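Local coordinates for translocator protein bipD (PDB 3NFT) that is required for host-cell invasion and intracellular survival, and probably regulates secretion of the effectors BipB and BipC by its type III secretion system, at residues V42-L47 with E270-Q275; D80-V85 with I143-T148. All coordinates share one frame; numbering follows the deposited sequence. Where two conformers were deposited one is given.

Interactions 1 and 2 are two seams of the same bundle, with centres about 10 Å apart. Each joins a helix from the N-terminal part of the chain to one of the two helices predicted as coiled coil, and along the sequence interaction 2 is nested inside the loop that interaction 1 closes. They meet directly: Leu47 CD2 of interaction 1 lies 3.6 Å from Thr148 OG1 of interaction 2, and Tyr272 CD1 lies 3.8 Å from Val144 CG2. Pro43 CA also packs 3.8 Å from Ala84 CB. Leu47 and Tyr272 thus bring the four helices together in one buried interior, while each seam has its own polar group beside it.

Interaction 1 (V42-L47 with E270-Q275); sequences VPEQKL and EKYSHQ
The carboxylate of Glu44 comes up against Ser273, and its OE2 is gripped by two groups outside the two segments, Arg40 NE in a salt bridge and Asn276 ND2 in a hydrogen bond. Those two probably stabilise the negative charge. Ser273 is modelled in two conformers; in the one given, Ser273 OG is 3.2 Å from Glu44 OE1, but this is a contact and no hydrogen bond is assigned to it. The serine hydroxyl instead bonds to Val269 O, one turn back in its own helix. Glu44 runs extended beyond CG (chi2 175°), which carries CD out toward the opposite helix.

This is an antiparallel helix pair: helix 41-56 lies on helix 244-295, a predicted coiled-coil helix, with the local axes 174° apart and 10.6 Å from each other. The contact therefore places an N-terminal helix against the coiled coil, consistent with the role of the N-terminal domain as an intramolecular chaperone that keeps coiled-coil residues from oligomerising too early.

Beside Glu44 and Ser273, Tyr272 reaches across, its CG anti to the backbone N (chi1 170°). Pro43 meets the ring at its edge, near the ring plane, and its CB lies 3.5 Å from Tyr272 OH, with Pro43 CG equally near that oxygen. Leu47, farther along the same helix, crosses the tyrosine at roughly a right angle, and Leu47 CD1 is 3.6 Å from both Tyr272 CE2 and Tyr272 CD2. Glu44 CG adds a looser touch, 4.2 Å from Tyr272 CE2. Val144 of helix 121-160 and His88 of helix 76-103 also pack on this tyrosine.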
loop_
_atom_site.group_PDB
_atom_site.type_symbol
_atom_site.label_atom_id
_atom_site.label_comp_id
_atom_site.label_asym_id
_atom_site.label_seq_id
_atom_site.Cartn_x
_atom_site.Cartn_y
_atom_site.Cartn_z
ATOM N N VAL A 42 -5.209 21.909 17.729
ATOM C CA VAL A 42 -4.546 22.111 18.994
ATOM C C VAL A 42 -3.029 22.356 18.843
ATOM O O VAL A 42 -2.555 23.432 19.215
ATOM C CB VAL A 42 -4.848 20.955 19.964
ATOM C CG1 VAL A 42 -4.061 21.069 21.236
ATOM C CG2 VAL A 42 -6.355 20.919 20.312
ATOM N N PRO A 43 -2.267 21.372 18.304
ATOM C CA PRO A 43 -0.852 21.704 18.116
ATOM C C PRO A 43 -0.591 22.826 17.148
ATOM O O PRO A 43 0.318 23.624 17.375
ATOM C CB PRO A 43 -0.272 20.400 17.585
ATOM C CG PRO A 43 -1.404 19.719 16.927
ATOM C CD PRO A 43 -2.567 20.019 17.833
ATOM N N GLU A 44 -1.432 22.969 16.118
ATOM C CA GLU A 44 -1.216 24.020 15.154
ATOM C C GLU A 44 -1.424 25.421 15.781
ATOM O O GLU A 44 -0.647 26.331 15.542
ATOM C CB GLU A 44 -2.073 23.808 13.905
ATOM C CG GLU A 44 -1.564 22.632 13.107
ATOM C CD GLU A 44 -2.413 22.258 11.919
ATOM O OE1 GLU A 44 -3.077 23.157 11.324
ATOM O OE2 GLU A 44 -2.445 21.061 11.585
ATOM N N GLN A 45 -2.423 25.566 16.645
ATOM C CA GLN A 45 -2.614 26.834 17.342
ATOM C C GLN A 45 -1.525 27.111 18.379
ATOM O O GLN A 45 -1.085 28.236 18.531
ATOM C CB GLN A 45 -3.999 26.985 17.973
ATOM C CG GLN A 45 -4.131 27.974 19.146
ATOM C CD GLN A 45 -5.297 27.808 20.031
ATOM O OE1 GLN A 45 -5.335 26.897 20.864
ATOM N NE2 GLN A 45 -6.236 28.746 19.930
ATOM N N LYS A 46 -1.046 26.066 19.065
ATOM C CA LYS A 46 0.012 26.285 20.040
ATOM C C LYS A 46 1.317 26.708 19.309
ATOM O O LYS A 46 2.042 27.588 19.787
ATOM C CB LYS A 46 0.251 25.038 20.874
ATOM C CG LYS A 46 -0.941 24.603 21.725
ATOM C CD LYS A 46 -1.295 25.533 22.798
ATOM C CE LYS A 46 -2.426 24.932 23.663
ATOM N NZ LYS A 46 -2.782 25.931 24.676
ATOM N N LEU A 47 1.567 26.119 18.152
ATOM C CA LEU A 47 2.695 26.570 17.323
ATOM C C LEU A 47 2.535 28.011 16.854
ATOM O O LEU A 47 3.463 28.810 16.914
ATOM C CB LEU A 47 2.919 25.640 16.141
ATOM C CG LEU A 47 3.476 24.268 16.510
ATOM C CD1 LEU A 47 3.221 23.244 15.398
ATOM C CD2 LEU A 47 4.976 24.419 16.812
ATOM N N GLU A 270 3.755 25.418 8.470
ATOM C CA GLU A 270 2.796 25.235 7.362
ATOM C C GLU A 270 2.902 23.842 6.743
ATOM O O GLU A 270 1.912 23.219 6.381
ATOM C CB GLU A 270 3.008 26.321 6.312
ATOM C CG GLU A 270 2.502 27.676 6.753
ATOM C CD GLU A 270 2.979 28.827 5.899
ATOM O OE1 GLU A 270 3.676 28.602 4.875
ATOM O OE2 GLU A 270 2.659 29.977 6.269
ATOM N N LYS A 271 4.125 23.324 6.627
ATOM C CA LYS A 271 4.323 22.003 6.086
ATOM C C LYS A 271 3.799 20.948 7.064
ATOM O O LYS A 271 3.215 19.956 6.638
ATOM C CB LYS A 271 5.798 21.783 5.776
ATOM C CG LYS A 271 6.323 22.698 4.712
ATOM C CD LYS A 271 7.797 22.503 4.557
ATOM C CE LYS A 271 8.325 23.304 3.404
ATOM N NZ LYS A 271 9.813 23.361 3.501
ATOM N N TYR A 272 3.988 21.179 8.371
ATOM C CA TYR A 272 3.457 20.306 9.405
ATOM C C TYR A 272 1.911 20.286 9.330
ATOM O O TYR A 272 1.295 19.239 9.438
ATOM C CB TYR A 272 3.934 20.805 10.760
ATOM C CG TYR A 272 3.276 20.161 11.933
ATOM C CD1 TYR A 272 3.469 18.809 12.231
ATOM C CD2 TYR A 272 2.450 20.896 12.777
ATOM C CE1 TYR A 272 2.838 18.219 13.333
ATOM C CE2 TYR A 272 1.841 20.312 13.877
ATOM C CZ TYR A 272 2.041 18.982 14.159
ATOM O OH TYR A 272 1.406 18.386 15.228
ATOM N N SER A 273 1.308 21.450 9.148
ATOM C CA SER A 273 -0.144 21.536 8.979
ATOM C C SER A 273 -0.637 20.726 7.771
ATOM O O SER A 273 -1.678 20.075 7.835
ATOM C CB SER A 273 -0.561 23.001 8.870
ATOM O OG SER A 273 -0.209 23.692 10.055
ATOM N N HIS A 274 0.109 20.772 6.671
ATOM C CA HIS A 274 -0.181 19.939 5.505
ATOM C C HIS A 274 -0.088 18.443 5.836
ATOM O O HIS A 274 -0.949 17.653 5.429
ATOM C CB HIS A 274 0.712 20.297 4.309
ATOM C CG HIS A 274 0.470 19.439 3.114
ATOM N ND1 HIS A 274 1.330 18.425 2.742
ATOM C CD2 HIS A 274 -0.550 19.416 2.224
ATOM C CE1 HIS A 274 0.861 17.836 1.655
ATOM N NE2 HIS A 274 -0.280 18.413 1.327
ATOM N N GLN A 275 0.919 18.047 6.610
ATOM C CA GLN A 275 1.017 16.682 7.079
ATOM C C GLN A 275 -0.195 16.288 7.921
ATOM O O GLN A 275 -0.713 15.199 7.758
ATOM C CB GLN A 275 2.336 16.444 7.865
ATOM C CG GLN A 275 2.332 15.394 8.992
ATOM C CD GLN A 275 2.091 13.986 8.523
ATOM O OE1 GLN A 275 2.323 13.648 7.339
ATOM N NE2 GLN A 275 1.631 13.128 9.446
#

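Interaction 2 (D80-V85 with I143-T148); sequences DARVAV and IVEGLT
An antiparallel helix pair, helix 76-103 of the N-terminal part against the predicted coiled-coil helix 121-160, is fastened here by the salt bridge between Arg82 and Glu145. The local axes run 9.5 Å apart at 173°. Arg82 takes hold of the carboxylate side-on with two nitrogens, one to each oxygen. Arg82 NH2 reaches Glu145 OE1 at 2.7 Å on the syn side, and Arg82 NE reaches Glu145 OE2 at 3.2 Å in a nearly straight bond that meets this oxygen from above the carboxylate plane. A weak, bent third bond joins Arg82 NE to Glu145 OE1. Both acceptors lie close to the guanidinium plane, yet the two flat groups are turned 50° against each other. A bend at chi2 (71°) brings Glu145 CD toward the arginine.

One water extends the link, donating to Glu145 OE2 and, at 2.6 Å, to Arg82 O, so that the carboxylate is also tied to the backbone of the facing helix. The remaining nitrogen, Arg82 NH1, bonds to Gln152 OE1, which helps fix the rotation of the guanidinium.

Thr148 packs against the aliphatic part of the arginine, Thr148 CG2 lying 3.6 Å from Arg82 CG, and the two side chains run antiparallel alongside one another. The threonine hydroxyl, Thr148 OG1, donates to Val144 O at 2.7 Å; Thr148 N donates to the same oxygen from the opposite face of the carbonyl plane. Toward the bundle interior, Val85 CG2 meets Val144 CG1 at 3.8 Å, the side chains crossing at about a right angle. On that buried side Leu47 of helix 41-56 touches Ala81, Val85 and Thr148, and Tyr272 of helix 244-295 touches Val85.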
loop_
_atom_site.group_PDB
_atom_site.type_symbol
_atom_site.label_atom_id
_atom_site.label_comp_id
_atom_site.label_asym_id
_atom_site.label_seq_id
_atom_site.Cartn_x
_atom_site.Cartn_y
_atom_site.Cartn_z
ATOM N N ASP A 80 4.513 24.624 25.540
ATOM C CA ASP A 80 3.138 24.212 25.313
ATOM C C ASP A 80 3.034 23.641 23.890
ATOM O O ASP A 80 2.336 22.662 23.656
ATOM C CB ASP A 80 2.180 25.413 25.401
ATOM C CG ASP A 80 1.972 25.966 26.820
ATOM O OD1 ASP A 80 2.231 25.269 27.805
ATOM O OD2 ASP A 80 1.476 27.125 26.927
ATOM N N ALA A 81 3.698 24.285 22.922
ATOM C CA ALA A 81 3.650 23.794 21.533
ATOM C C ALA A 81 4.323 22.420 21.408
ATOM O O ALA A 81 3.814 21.528 20.759
ATOM C CB ALA A 81 4.269 24.767 20.586
ATOM N N ARG A 82 5.498 22.270 22.016
ATOM C CA ARG A 82 6.201 20.994 21.962
ATOM C C ARG A 82 5.349 19.879 22.580
ATOM O O ARG A 82 5.262 18.773 22.028
ATOM C CB ARG A 82 7.535 21.122 22.679
ATOM C CG ARG A 82 8.484 22.020 21.906
ATOM C CD ARG A 82 9.713 22.395 22.738
ATOM N NE ARG A 82 10.372 21.187 23.209
ATOM C CZ ARG A 82 11.182 21.106 24.249
ATOM N NH1 ARG A 82 11.489 22.183 24.964
ATOM N NH2 ARG A 82 11.722 19.929 24.543
ATOM N N VAL A 83 4.727 20.159 23.714
ATOM C CA VAL A 83 3.851 19.185 24.373
ATOM C C VAL A 83 2.658 18.783 23.487
ATOM O O VAL A 83 2.311 17.587 23.353
ATOM C CB VAL A 83 3.347 19.726 25.719
ATOM C CG1 VAL A 83 2.220 18.851 26.255
ATOM C CG2 VAL A 83 4.518 19.801 26.707
ATOM N N ALA A 84 2.073 19.773 22.826
ATOM C CA ALA A 84 0.915 19.530 21.986
ATOM C C ALA A 84 1.297 18.727 20.738
ATOM O O ALA A 84 0.543 17.870 20.305
ATOM C CB ALA A 84 0.243 20.834 21.610
ATOM N N VAL A 85 2.489 18.972 20.178
ATOM C CA VAL A 85 2.915 18.265 18.996
ATOM C C VAL A 85 3.133 16.790 19.356
ATOM O O VAL A 85 2.713 15.889 18.622
ATOM C CB VAL A 85 4.191 18.868 18.413
ATOM C CG1 VAL A 85 4.787 17.951 17.392
ATOM C CG2 VAL A 85 3.899 20.260 17.777
ATOM N N ILE A 143 10.879 16.171 13.940
ATOM C CA ILE A 143 11.387 17.372 13.285
ATOM C C ILE A 143 10.784 18.627 13.903
ATOM O O ILE A 143 11.486 19.586 14.212
ATOM C CB ILE A 143 11.066 17.360 11.790
ATOM C CG1 ILE A 143 11.766 16.189 11.108
ATOM C CG2 ILE A 143 11.441 18.690 11.118
ATOM C CD1 ILE A 143 11.213 15.879 9.755
ATOM N N VAL A 144 9.460 18.632 14.072
ATOM C CA VAL A 144 8.833 19.811 14.669
ATOM C C VAL A 144 9.247 20.048 16.119
ATOM O O VAL A 144 9.466 21.194 16.492
ATOM C CB VAL A 144 7.313 19.782 14.479
ATOM C CG1 VAL A 144 6.657 20.918 15.265
ATOM C CG2 VAL A 144 7.018 19.888 12.989
ATOM N N GLU A 145 9.390 18.985 16.921
ATOM C CA GLU A 145 9.923 19.099 18.299
ATOM C C GLU A 145 11.288 19.758 18.297
ATOM O O GLU A 145 11.533 20.693 19.038
ATOM C CB GLU A 145 10.080 17.718 18.961
ATOM C CG GLU A 145 11.085 17.626 20.184
ATOM C CD GLU A 145 10.585 18.304 21.425
ATOM O OE1 GLU A 145 11.330 18.361 22.434
ATOM O OE2 GLU A 145 9.431 18.768 21.403
ATOM N N GLY A 146 12.170 19.268 17.444
ATOM C CA GLY A 146 13.537 19.791 17.411
ATOM C C GLY A 146 13.603 21.221 16.926
ATOM O O GLY A 146 14.305 22.073 17.484
ATOM N N LEU A 147 12.880 21.508 15.858
ATOM C CA LEU A 147 12.879 22.863 15.340
ATOM C C LEU A 147 12.239 23.831 16.339
ATOM O O LEU A 147 12.653 24.976 16.438
ATOM C CB LEU A 147 12.237 22.930 13.964
ATOM C CG LEU A 147 13.194 22.701 12.772
ATOM C CD1 LEU A 147 14.141 23.866 12.547
ATOM C CD2 LEU A 147 14.022 21.413 12.913
ATOM N N THR A 148 11.231 23.371 17.071
ATOM C CA THR A 148 10.609 24.247 18.050
ATOM C C THR A 148 11.541 24.469 19.242
ATOM O O THR A 148 11.590 25.552 19.810
ATOM C CB THR A 148 9.226 23.723 18.494
ATOM O OG1 THR A 148 8.392 23.576 17.326
ATOM C CG2 THR A 148 8.567 24.681 19.491
HETATM O O HOH W 1 7.193 18.212 20.444
#